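Local coordinates for putative TetR-family transcriptional regulator (Streptomyces coelicolor, PDB 2HXO), which probably binds regulatory DNA through an N-terminal helix-turn-helix domain and controls transcription as a member of the TetR family, at the interface of chains A and B. Residues are numbered along the deposited sequence; one frame, centred on the assembly and turned at random. Chains: chain A/B, Putative TetR-family transcriptional regulator.

Contact 1: the interface of chains A and B. Residues chain A 149, 152, 224, 228-229, 231-232; chain B 224, 227-228.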
ATOM      1  N   ALA A 149       0.926   5.180  16.144  1.00 33.09           N
ATOM      2  CA  ALA A 149       1.151   6.357  15.320  1.00 33.36           C
ATOM      3  C   ALA A 149       2.206   6.091  14.248  1.00 33.99           C
ATOM      4  O   ALA A 149       2.028   6.429  13.079  1.00 34.91           O
ATOM      5  CB  ALA A 149       1.566   7.520  16.193  1.00 32.70           C
ATOM      6  N   ALA A 152       0.943   3.658  11.525  1.00 32.19           N
ATOM      7  CA  ALA A 152      -0.034   4.299  10.653  1.00 32.10           C
ATOM      8  C   ALA A 152       0.688   5.105   9.577  1.00 33.23           C
ATOM      9  O   ALA A 152       0.341   5.016   8.395  1.00 32.28           O
ATOM     10  CB  ALA A 152      -0.970   5.211  11.456  1.00 30.21           C
ATOM     11  N   LEU A 224      -2.457  14.923   6.712  1.00 29.68           N
ATOM     12  CA  LEU A 224      -3.746  14.559   7.300  1.00 31.20           C
ATOM     13  C   LEU A 224      -3.512  13.548   8.443  1.00 29.26           C
ATOM     14  O   LEU A 224      -4.086  13.667   9.521  1.00 28.00           O
ATOM     15  CB  LEU A 224      -4.623  13.917   6.223  1.00 33.02           C
ATOM     16  CG  LEU A 224      -6.032  14.433   5.964  1.00 33.86           C
ATOM     17  CD1 LEU A 224      -6.152  15.911   6.291  1.00 31.00           C
ATOM     18  CD2 LEU A 224      -6.369  14.145   4.506  1.00 33.77           C
ATOM     19  N   GLY A 228      -3.929  14.031  12.687  1.00 30.02           N
ATOM     20  CA  GLY A 228      -4.624  13.113  13.572  1.00 28.83           C
ATOM     21  C   GLY A 228      -3.691  12.705  14.698  1.00 29.40           C
ATOM     22  O   GLY A 228      -4.090  12.622  15.853  1.00 29.58           O
ATOM     23  N   ILE A 229      -2.425  12.480  14.362  1.00 29.12           N
ATOM     24  CA  ILE A 229      -1.449  12.072  15.350  1.00 29.26           C
ATOM     25  C   ILE A 229      -1.207  13.179  16.362  1.00 31.62           C
ATOM     26  O   ILE A 229      -1.096  12.913  17.562  1.00 31.85           O
ATOM     27  CB  ILE A 229      -0.121  11.650  14.671  1.00 28.24           C
ATOM     28  CG1 ILE A 229      -0.332  10.325  13.926  1.00 27.75           C
ATOM     29  CG2 ILE A 229       0.973  11.502  15.705  1.00 27.39           C
ATOM     30  CD1 ILE A 229       0.826   9.861  13.068  1.00 26.97           C
ATOM     31  N   ALA A 231      -3.245  15.191  17.535  1.00 33.71           N
ATOM     32  CA  ALA A 231      -4.357  15.250  18.487  1.00 32.57           C
ATOM     33  C   ALA A 231      -4.225  14.185  19.594  1.00 33.66           C
ATOM     34  O   ALA A 231      -5.022  14.149  20.526  1.00 34.47           O
ATOM     35  CB  ALA A 231      -5.692  15.101  17.756  1.00 31.08           C
ATOM     36  N   LEU A 232      -3.213  13.324  19.498  1.00 33.73           N
ATOM     37  CA  LEU A 232      -2.975  12.292  20.517  1.00 34.34           C
ATOM     38  C   LEU A 232      -2.306  12.914  21.748  1.00 35.85           C
ATOM     39  O   LEU A 232      -2.283  12.323  22.828  1.00 35.00           O
ATOM     40  CB  LEU A 232      -2.067  11.189  19.978  1.00 30.53           C
ATOM     41  CG  LEU A 232      -2.658  10.210  18.963  1.00 29.70           C
ATOM     42  CD1 LEU A 232      -1.533   9.336  18.425  1.00 25.04           C
ATOM     43  CD2 LEU A 232      -3.765   9.345  19.644  1.00 24.84           C
TER
ATOM     44  N   LEU B 224      -7.209   7.826  12.959  1.00 28.90           N
ATOM     45  CA  LEU B 224      -6.213   8.885  12.852  1.00 27.34           C
ATOM     46  C   LEU B 224      -6.459   9.723  11.596  1.00 26.89           C
ATOM     47  O   LEU B 224      -6.398  10.945  11.645  1.00 25.32           O
ATOM     48  CB  LEU B 224      -4.796   8.292  12.800  1.00 27.77           C
ATOM     49  CG  LEU B 224      -4.251   7.897  14.171  1.00 27.45           C
ATOM     50  CD1 LEU B 224      -3.009   7.076  13.997  1.00 27.72           C
ATOM     51  CD2 LEU B 224      -3.998   9.143  14.999  1.00 24.51           C
ATOM     52  N   THR B 227      -9.629  11.770  11.948  1.00 30.50           N
ATOM     53  CA  THR B 227      -9.413  12.900  12.856  1.00 30.48           C
ATOM     54  C   THR B 227      -8.789  14.064  12.071  1.00 31.08           C
ATOM     55  O   THR B 227      -9.169  15.212  12.254  1.00 30.82           O
ATOM     56  CB  THR B 227      -8.479  12.516  14.014  1.00 29.72           C
ATOM     57  OG1 THR B 227      -9.104  11.492  14.789  1.00 30.80           O
ATOM     58  CG2 THR B 227      -8.197  13.729  14.916  1.00 26.31           C
ATOM     59  N   GLY B 228      -7.844  13.750  11.186  1.00 32.57           N
ATOM     60  CA  GLY B 228      -7.222  14.780  10.368  1.00 32.67           C
ATOM     61  C   GLY B 228      -8.239  15.389   9.415  1.00 34.23           C
ATOM     62  O   GLY B 228      -8.268  16.598   9.199  1.00 37.18           O
TER
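With CG anti to its carbonyl carbon and beside the backbone N (chi1 -80°), B:Leu224 turns CD1 to A:Ala152 and CD2 to A:Gly228, while B:Thr227, with CG2 anti to its own N and OG1 beside it (chi1 -63°), presents a methyl rather than its hydroxyl to A:Gly228 and A:Ala231. The leucine thus divides its branches. CD1 meets the CB of A:Ala152 at 3.8 Å, on helix 146-166, and CD2 lies against the backbone of helix 214-230, 3.6 Å from the carbonyl O of A:Gly228. The same methyl is 3.9 Å from the CA of A:Ile229, whose side chain crosses that of the leucine obliquely. One turn further on, CG2 of B:Thr227 packs against both the CA of A:Gly228 and the CB of A:Ala231, 4.0 Å from the latter. Helix 214-230 of each chain meets its counterpart closely at the glycine, where the CA of A:Gly228 approaches the carbonyl O of B:Leu224 to 3.4 Å, and A:Leu224 O stands in the matching relation to the CA of B:Gly228. No polar pair spans this patch, so the fit rests on methyls and bare backbone. As part of a two-fold symmetric interface, it joins the C-terminal helices of the two subunits in what is likely the TetR-type dimer.

Contact 2: the interface of chains A and B. Residues chain A 201, 205, 208-209, 212, 217; chain B 129, 143, 146-147, 150.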
ATOM      1  N   PHE A 201     -21.239  12.380  -5.811  1.00 48.16           N
ATOM      2  CA  PHE A 201     -19.926  12.789  -5.324  1.00 46.77           C
ATOM      3  C   PHE A 201     -18.858  12.713  -6.403  1.00 46.73           C
ATOM      4  O   PHE A 201     -18.174  13.695  -6.691  1.00 47.09           O
ATOM      5  CB  PHE A 201     -19.488  11.911  -4.149  1.00 46.90           C
ATOM      6  CG  PHE A 201     -18.084  12.195  -3.689  1.00 47.89           C
ATOM      7  CD1 PHE A 201     -17.823  13.251  -2.818  1.00 47.92           C
ATOM      8  CD2 PHE A 201     -17.012  11.468  -4.205  1.00 46.57           C
ATOM      9  CE1 PHE A 201     -16.519  13.586  -2.473  1.00 47.69           C
ATOM     10  CE2 PHE A 201     -15.709  11.794  -3.870  1.00 47.60           C
ATOM     11  CZ  PHE A 201     -15.457  12.856  -3.003  1.00 47.85           C
ATOM     12  N   VAL A 205     -16.533  15.790  -8.290  1.00 58.62           N
ATOM     13  CA  VAL A 205     -15.079  15.930  -8.259  1.00 59.33           C
ATOM     14  C   VAL A 205     -14.401  15.408  -9.520  1.00 59.63           C
ATOM     15  O   VAL A 205     -13.210  15.624  -9.724  1.00 59.46           O
ATOM     16  CB  VAL A 205     -14.495  15.166  -7.040  1.00 60.09           C
ATOM     17  CG1 VAL A 205     -13.020  15.485  -6.870  1.00 61.28           C
ATOM     18  CG2 VAL A 205     -15.267  15.530  -5.786  1.00 60.81           C
ATOM     19  N   GLN A 208     -11.579  17.212 -11.230  1.00 67.63           N
ATOM     20  CA  GLN A 208     -10.381  17.373 -10.416  1.00 68.83           C
ATOM     21  C   GLN A 208      -9.374  16.247 -10.617  1.00 68.83           C
ATOM     22  O   GLN A 208      -8.223  16.367 -10.210  1.00 69.05           O
ATOM     23  CB  GLN A 208     -10.755  17.469  -8.936  1.00 69.50           C
ATOM     24  CG  GLN A 208     -11.493  18.742  -8.576  1.00 71.24           C
ATOM     25  CD  GLN A 208     -11.972  18.755  -7.138  1.00 72.83           C
ATOM     26  OE1 GLN A 208     -11.183  18.609  -6.199  1.00 73.36           O
ATOM     27  NE2 GLN A 208     -13.275  18.934  -6.957  1.00 73.36           N
ATOM     28  N   VAL A 209      -9.802  15.154 -11.244  1.00 69.51           N
ATOM     29  CA  VAL A 209      -8.899  14.032 -11.489  1.00 70.10           C
ATOM     30  C   VAL A 209      -7.796  14.481 -12.441  1.00 70.94           C
ATOM     31  O   VAL A 209      -6.617  14.167 -12.244  1.00 71.03           O
ATOM     32  CB  VAL A 209      -9.627  12.832 -12.141  1.00 70.07           C
ATOM     33  CG1 VAL A 209      -8.626  11.724 -12.428  1.00 69.53           C
ATOM     34  CG2 VAL A 209     -10.736  12.321 -11.233  1.00 70.02           C
ATOM     35  N   HIS A 212      -4.386  16.252 -11.488  1.00 68.39           N
ATOM     36  CA  HIS A 212      -4.206  15.922 -10.086  1.00 66.78           C
ATOM     37  C   HIS A 212      -2.765  15.465  -9.905  1.00 64.27           C
ATOM     38  O   HIS A 212      -2.345  14.484 -10.515  1.00 64.70           O
ATOM     39  CB  HIS A 212      -5.176  14.804  -9.690  1.00 68.56           C
ATOM     40  CG  HIS A 212      -4.772  14.057  -8.458  1.00 70.48           C
ATOM     41  ND1 HIS A 212      -4.254  12.779  -8.499  1.00 70.72           N
ATOM     42  CD2 HIS A 212      -4.784  14.416  -7.152  1.00 70.87           C
ATOM     43  CE1 HIS A 212      -3.966  12.383  -7.271  1.00 71.53           C
ATOM     44  NE2 HIS A 212      -4.280  13.358  -6.435  1.00 70.84           N
ATOM     45  N   GLN A 217      -0.617  15.053  -3.549  1.00 39.98           N
ATOM     46  CA  GLN A 217      -1.640  14.259  -2.897  1.00 39.77           C
ATOM     47  C   GLN A 217      -0.952  13.523  -1.746  1.00 39.07           C
ATOM     48  O   GLN A 217      -1.421  13.532  -0.605  1.00 40.42           O
ATOM     49  CB  GLN A 217      -2.227  13.243  -3.883  1.00 40.47           C
ATOM     50  CG  GLN A 217      -3.207  12.272  -3.238  1.00 43.12           C
ATOM     51  CD  GLN A 217      -4.362  13.002  -2.595  1.00 44.68           C
ATOM     52  OE1 GLN A 217      -5.042  13.783  -3.259  1.00 44.44           O
ATOM     53  NE2 GLN A 217      -4.589  12.761  -1.294  1.00 45.46           N
TER
ATOM     54  N   PHE B 129     -14.711   5.143  -4.304  1.00 39.22           N
ATOM     55  CA  PHE B 129     -14.574   6.583  -4.188  1.00 40.51           C
ATOM     56  C   PHE B 129     -15.915   7.238  -3.854  1.00 40.04           C
ATOM     57  O   PHE B 129     -15.957   8.201  -3.090  1.00 40.12           O
ATOM     58  CB  PHE B 129     -14.012   7.142  -5.496  1.00 42.79           C
ATOM     59  CG  PHE B 129     -13.238   8.410  -5.329  1.00 45.61           C
ATOM     60  CD1 PHE B 129     -12.065   8.427  -4.579  1.00 45.87           C
ATOM     61  CD2 PHE B 129     -13.681   9.592  -5.912  1.00 47.05           C
ATOM     62  CE1 PHE B 129     -11.339   9.604  -4.412  1.00 47.17           C
ATOM     63  CE2 PHE B 129     -12.955  10.787  -5.748  1.00 47.75           C
ATOM     64  CZ  PHE B 129     -11.787  10.789  -4.998  1.00 46.67           C
ATOM     65  N   GLU B 143     -15.473  21.649  -0.172  1.00 49.35           N
ATOM     66  CA  GLU B 143     -15.406  20.982  -1.467  1.00 50.29           C
ATOM     67  C   GLU B 143     -14.013  20.926  -2.064  1.00 49.47           C
ATOM     68  O   GLU B 143     -13.698  20.013  -2.830  1.00 50.89           O
ATOM     69  CB  GLU B 143     -16.366  21.647  -2.455  1.00 53.76           C
ATOM     70  CG  GLU B 143     -16.119  23.127  -2.653  1.00 59.65           C
ATOM     71  CD  GLU B 143     -17.048  23.739  -3.679  1.00 63.47           C
ATOM     72  OE1 GLU B 143     -18.286  23.628  -3.502  1.00 65.79           O
ATOM     73  OE2 GLU B 143     -16.536  24.334  -4.659  1.00 65.29           O
ATOM     74  N   TRP B 146     -12.525  17.532  -0.963  1.00 47.12           N
ATOM     75  CA  TRP B 146     -13.244  16.272  -1.135  1.00 45.89           C
ATOM     76  C   TRP B 146     -12.406  15.171  -1.772  1.00 45.38           C
ATOM     77  O   TRP B 146     -12.426  14.024  -1.329  1.00 45.14           O
ATOM     78  CB  TRP B 146     -14.498  16.501  -1.968  1.00 46.50           C
ATOM     79  CG  TRP B 146     -15.555  17.237  -1.221  1.00 48.51           C
ATOM     80  CD1 TRP B 146     -15.578  17.500   0.116  1.00 48.80           C
ATOM     81  CD2 TRP B 146     -16.780  17.748  -1.753  1.00 49.95           C
ATOM     82  NE1 TRP B 146     -16.742  18.139   0.454  1.00 49.83           N
ATOM     83  CE2 TRP B 146     -17.501  18.305  -0.675  1.00 50.73           C
ATOM     84  CE3 TRP B 146     -17.342  17.788  -3.039  1.00 51.39           C
ATOM     85  CZ2 TRP B 146     -18.759  18.898  -0.839  1.00 51.62           C
ATOM     86  CZ3 TRP B 146     -18.594  18.379  -3.202  1.00 52.04           C
ATOM     87  CH2 TRP B 146     -19.288  18.926  -2.105  1.00 51.60           C
ATOM     88  N   PHE B 147     -11.667  15.527  -2.814  1.00 44.66           N
ATOM     89  CA  PHE B 147     -10.843  14.568  -3.531  1.00 44.09           C
ATOM     90  C   PHE B 147      -9.659  14.142  -2.678  1.00 42.86           C
ATOM     91  O   PHE B 147      -9.326  12.962  -2.578  1.00 43.62           O
ATOM     92  CB  PHE B 147     -10.348  15.213  -4.833  1.00 45.70           C
ATOM     93  CG  PHE B 147      -9.638  14.274  -5.740  1.00 47.49           C
ATOM     94  CD1 PHE B 147     -10.350  13.330  -6.467  1.00 49.03           C
ATOM     95  CD2 PHE B 147      -8.256  14.272  -5.811  1.00 48.42           C
ATOM     96  CE1 PHE B 147      -9.688  12.388  -7.252  1.00 50.25           C
ATOM     97  CE2 PHE B 147      -7.588  13.334  -6.592  1.00 49.01           C
ATOM     98  CZ  PHE B 147      -8.301  12.390  -7.310  1.00 48.32           C
ATOM     99  N   SER B 150     -10.739  11.979   0.306  1.00 40.12           N
ATOM    100  CA  SER B 150     -11.174  10.669  -0.154  1.00 40.07           C
ATOM    101  C   SER B 150     -10.024   9.798  -0.616  1.00 40.26           C
ATOM    102  O   SER B 150      -9.980   8.594  -0.306  1.00 39.79           O
ATOM    103  CB  SER B 150     -12.209  10.825  -1.256  1.00 40.85           C
ATOM    104  OG  SER B 150     -13.394  11.385  -0.703  1.00 44.48           O
TER
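B:Phe147 reaches from helix 146-167 into chain A, within the helical C-terminal domain through which TetR-family regulators typically dimerise. Its CG is anti to the backbone N (chi1 -173°), which sends the ring away from its own helix and over the segment running from A:Val205 to A:His212. At the root, CB touches CG1 of A:Val205 at 3.4 Å and has the amide OE1 of A:Gln208 at 3.8 Å. On the ring, CD1 keeps to the same valine methyl, and CE1 comes within 4.1 Å of CG2 of A:Val209. The other rim, CD2 and CE2, turns to A:His212, the rings of B:Phe147 and A:His212 meeting edge-to-face with planes 74° apart; the very close approach of CE2 to the imidazole is doubtful in the model. CZ, at the tip, is 4.1 Å from CG of A:His212. A:His212 NE2 donates a long hydrogen bond of 3.3 Å to OE1 of A:Gln217, received on a lone pair and nearly in the imidazole plane, which would restrain the rotation of the histidine ring. Beside B:Phe147, CE1 of A:Phe201 packs on CB of B:Trp146 at 3.6 Å. CE2 of A:Phe201 meets CE2 of B:Phe129 at 3.5 Å, the two rings inclined edge-to-face at 58°. B:Ser150 OG, near CZ of A:Phe201, hydrogen-bonds to the backbone O of B:Trp146.

Contact 3: the interface of chains A and B. Residues chain A 183, 186-187, 190-191; chain B 116-120.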
ATOM      1  N   PHE A 183      -3.103   8.781 -18.122  1.00 86.83           N
ATOM      2  CA  PHE A 183      -4.048   7.955 -17.379  1.00 85.45           C
ATOM      3  C   PHE A 183      -5.092   8.820 -16.673  1.00 84.23           C
ATOM      4  O   PHE A 183      -6.290   8.534 -16.730  1.00 84.01           O
ATOM      5  CB  PHE A 183      -3.288   7.105 -16.351  1.00 86.45           C
ATOM      6  CG  PHE A 183      -4.175   6.240 -15.491  1.00 87.08           C
ATOM      7  CD1 PHE A 183      -5.000   5.275 -16.063  1.00 87.67           C
ATOM      8  CD2 PHE A 183      -4.176   6.386 -14.106  1.00 87.23           C
ATOM      9  CE1 PHE A 183      -5.818   4.465 -15.266  1.00 87.93           C
ATOM     10  CE2 PHE A 183      -4.988   5.584 -13.300  1.00 87.55           C
ATOM     11  CZ  PHE A 183      -5.811   4.621 -13.882  1.00 87.79           C
ATOM     12  N   THR A 186      -7.881  10.251 -18.959  1.00 73.07           N
ATOM     13  CA  THR A 186      -8.797   9.187 -19.366  1.00 70.69           C
ATOM     14  C   THR A 186      -9.787   8.884 -18.245  1.00 69.04           C
ATOM     15  O   THR A 186     -10.978   8.682 -18.488  1.00 68.59           O
ATOM     16  CB  THR A 186      -8.035   7.895 -19.698  1.00 70.80           C
ATOM     17  OG1 THR A 186      -6.947   8.196 -20.583  1.00 71.02           O
ATOM     18  CG2 THR A 186      -8.963   6.888 -20.364  1.00 70.62           C
ATOM     19  N   VAL A 187      -9.275   8.849 -17.016  1.00 67.23           N
ATOM     20  CA  VAL A 187     -10.089   8.587 -15.833  1.00 65.13           C
ATOM     21  C   VAL A 187     -11.104   9.708 -15.647  1.00 63.96           C
ATOM     22  O   VAL A 187     -12.295   9.460 -15.443  1.00 62.51           O
ATOM     23  CB  VAL A 187      -9.219   8.515 -14.551  1.00 64.91           C
ATOM     24  CG1 VAL A 187     -10.111   8.406 -13.327  1.00 64.53           C
ATOM     25  CG2 VAL A 187      -8.270   7.328 -14.621  1.00 63.91           C
ATOM     26  N   ALA A 190     -13.810   9.456 -18.268  1.00 60.22           N
ATOM     27  CA  ALA A 190     -14.552   8.219 -18.031  1.00 58.74           C
ATOM     28  C   ALA A 190     -15.517   8.379 -16.858  1.00 58.07           C
ATOM     29  O   ALA A 190     -16.666   7.942 -16.931  1.00 57.53           O
ATOM     30  CB  ALA A 190     -13.590   7.072 -17.758  1.00 59.20           C
ATOM     31  N   TRP A 191     -15.043   9.003 -15.779  1.00 57.17           N
ATOM     32  CA  TRP A 191     -15.870   9.223 -14.590  1.00 57.25           C
ATOM     33  C   TRP A 191     -16.990  10.210 -14.877  1.00 57.76           C
ATOM     34  O   TRP A 191     -18.103  10.065 -14.371  1.00 57.10           O
ATOM     35  CB  TRP A 191     -15.010   9.726 -13.422  1.00 56.09           C
ATOM     36  CG  TRP A 191     -14.229   8.633 -12.749  1.00 55.89           C
ATOM     37  CD1 TRP A 191     -14.022   7.368 -13.223  1.00 54.55           C
ATOM     38  CD2 TRP A 191     -13.548   8.704 -11.487  1.00 55.81           C
ATOM     39  NE1 TRP A 191     -13.261   6.648 -12.338  1.00 56.02           N
ATOM     40  CE2 TRP A 191     -12.954   7.439 -11.263  1.00 55.86           C
ATOM     41  CE3 TRP A 191     -13.381   9.710 -10.523  1.00 55.62           C
ATOM     42  CZ2 TRP A 191     -12.204   7.150 -10.112  1.00 55.73           C
ATOM     43  CZ3 TRP A 191     -12.631   9.422  -9.373  1.00 55.65           C
ATOM     44  CH2 TRP A 191     -12.054   8.152  -9.182  1.00 55.86           C
TER
ATOM     45  N   LEU B 116      -6.400   0.648 -10.154  1.00 68.12           N
ATOM     46  CA  LEU B 116      -6.171   2.085  -9.986  1.00 69.14           C
ATOM     47  C   LEU B 116      -4.959   2.612 -10.740  1.00 70.18           C
ATOM     48  O   LEU B 116      -4.682   3.814 -10.711  1.00 71.00           O
ATOM     49  CB  LEU B 116      -6.000   2.423  -8.503  1.00 68.67           C
ATOM     50  CG  LEU B 116      -7.088   1.935  -7.550  1.00 68.58           C
ATOM     51  CD1 LEU B 116      -6.789   2.421  -6.146  1.00 68.84           C
ATOM     52  CD2 LEU B 116      -8.433   2.445  -8.005  1.00 69.46           C
ATOM     53  N   SER B 117      -4.238   1.724 -11.416  1.00 71.53           N
ATOM     54  CA  SER B 117      -3.040   2.118 -12.150  1.00 72.09           C
ATOM     55  C   SER B 117      -3.169   2.039 -13.663  1.00 72.91           C
ATOM     56  O   SER B 117      -2.633   2.887 -14.380  1.00 73.61           O
ATOM     57  CB  SER B 117      -1.860   1.249 -11.716  1.00 72.32           C
ATOM     58  OG  SER B 117      -1.720   1.252 -10.308  1.00 73.48           O
ATOM     59  N   ARG B 118      -3.869   1.023 -14.157  1.00 73.15           N
ATOM     60  CA  ARG B 118      -4.015   0.858 -15.598  1.00 73.93           C
ATOM     61  C   ARG B 118      -5.443   0.652 -16.093  1.00 73.24           C
ATOM     62  O   ARG B 118      -5.645   0.378 -17.275  1.00 73.64           O
ATOM     63  CB  ARG B 118      -3.171  -0.324 -16.082  1.00 75.16           C
ATOM     64  CG  ARG B 118      -1.716  -0.296 -15.659  1.00 77.87           C
ATOM     65  CD  ARG B 118      -1.500  -1.033 -14.344  1.00 79.66           C
ATOM     66  NE  ARG B 118      -0.082  -1.111 -13.997  1.00 80.68           N
ATOM     67  CZ  ARG B 118       0.404  -1.785 -12.958  1.00 81.09           C
ATOM     68  NH1 ARG B 118      -0.412  -2.450 -12.151  1.00 81.00           N
ATOM     69  NH2 ARG B 118       1.712  -1.789 -12.721  1.00 81.61           N
ATOM     70  N   THR B 119      -6.431   0.781 -15.213  1.00 72.11           N
ATOM     71  CA  THR B 119      -7.813   0.571 -15.630  1.00 70.41           C
ATOM     72  C   THR B 119      -8.669   1.816 -15.464  1.00 70.05           C
ATOM     73  O   THR B 119      -9.508   1.889 -14.564  1.00 69.49           O
ATOM     74  CB  THR B 119      -8.452  -0.579 -14.846  1.00 70.44           C
ATOM     75  OG1 THR B 119      -7.540  -1.682 -14.802  1.00 69.36           O
ATOM     76  CG2 THR B 119      -9.731  -1.039 -15.528  1.00 70.38           C
ATOM     77  N   PRO B 120      -8.485   2.805 -16.360  1.00 69.99           N
ATOM     78  CA  PRO B 120      -9.215   4.080 -16.357  1.00 68.94           C
ATOM     79  C   PRO B 120     -10.729   3.913 -16.330  1.00 67.74           C
ATOM     80  O   PRO B 120     -11.437   4.678 -15.680  1.00 67.03           O
ATOM     81  CB  PRO B 120      -8.733   4.749 -17.643  1.00 69.15           C
ATOM     82  CG  PRO B 120      -8.516   3.583 -18.547  1.00 70.00           C
ATOM     83  CD  PRO B 120      -7.771   2.632 -17.639  1.00 70.06           C
TER
HETATM   84  O   HOH W   1     -11.436   4.102 -13.147  1.00 60.19           O
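The ring of A:Phe183 stands between its own helix and the chain B backbone, and B:Pro120 crosses it at a slant, bringing CD to the ring's edge. One face of the phenyl is covered at its centre by CG2 of A:Val187, one turn along helix 182-191. Over the centre of the opposite face lies the carbonyl O of B:Ser117, 3.7 Å from CZ of A:Phe183. An anti placement of CG relative to the backbone N (chi1 178°) extends the phenyl to the C-terminal end of helix 107-118 of chain B. At the rim, CE1 of A:Phe183 meets CD of B:Pro120 at 3.6 Å. The pyrrolidine also lies alongside A:Thr186, both side chains pointing the same way, with CG2 of the threonine 3.5 Å from CB of the proline. A:Val187 instead meets B:Pro120 nearly at a right angle, its CG2 3.8 Å from the proline CA. Polar linkage is indirect: the indole NE1 of A:Trp191 hydrogen-bonds to a water at 3.2 Å. This water also bonds B:Pro120 O at 2.6 Å and, more distantly, B:Thr119 O. The proline is thus held by apolar groups, including the threonine methyl, and a bridged carbonyl, probably fastening helix 182-191 of one subunit to the loop following helix 107-118 of the other in the likely dimer.

All three contacts belong to one two-fold symmetric interface, so each recurs with the chains exchanged. Contact 2 and contact 3 are neighbours, their C-alpha centres about 14 Å apart, whereas contact 1 lies about 21 Å from contact 2 and about 30 Å from contact 3. Helix 214-230 of chain A runs from contact 2, near its start, to contact 1, near its end. The helix beginning at residue 146 serves both as well, from chain A in contact 1 and from chain B in contact 2. Contact 3 uses other elements, widening the joined surface of what is probably the functional dimer.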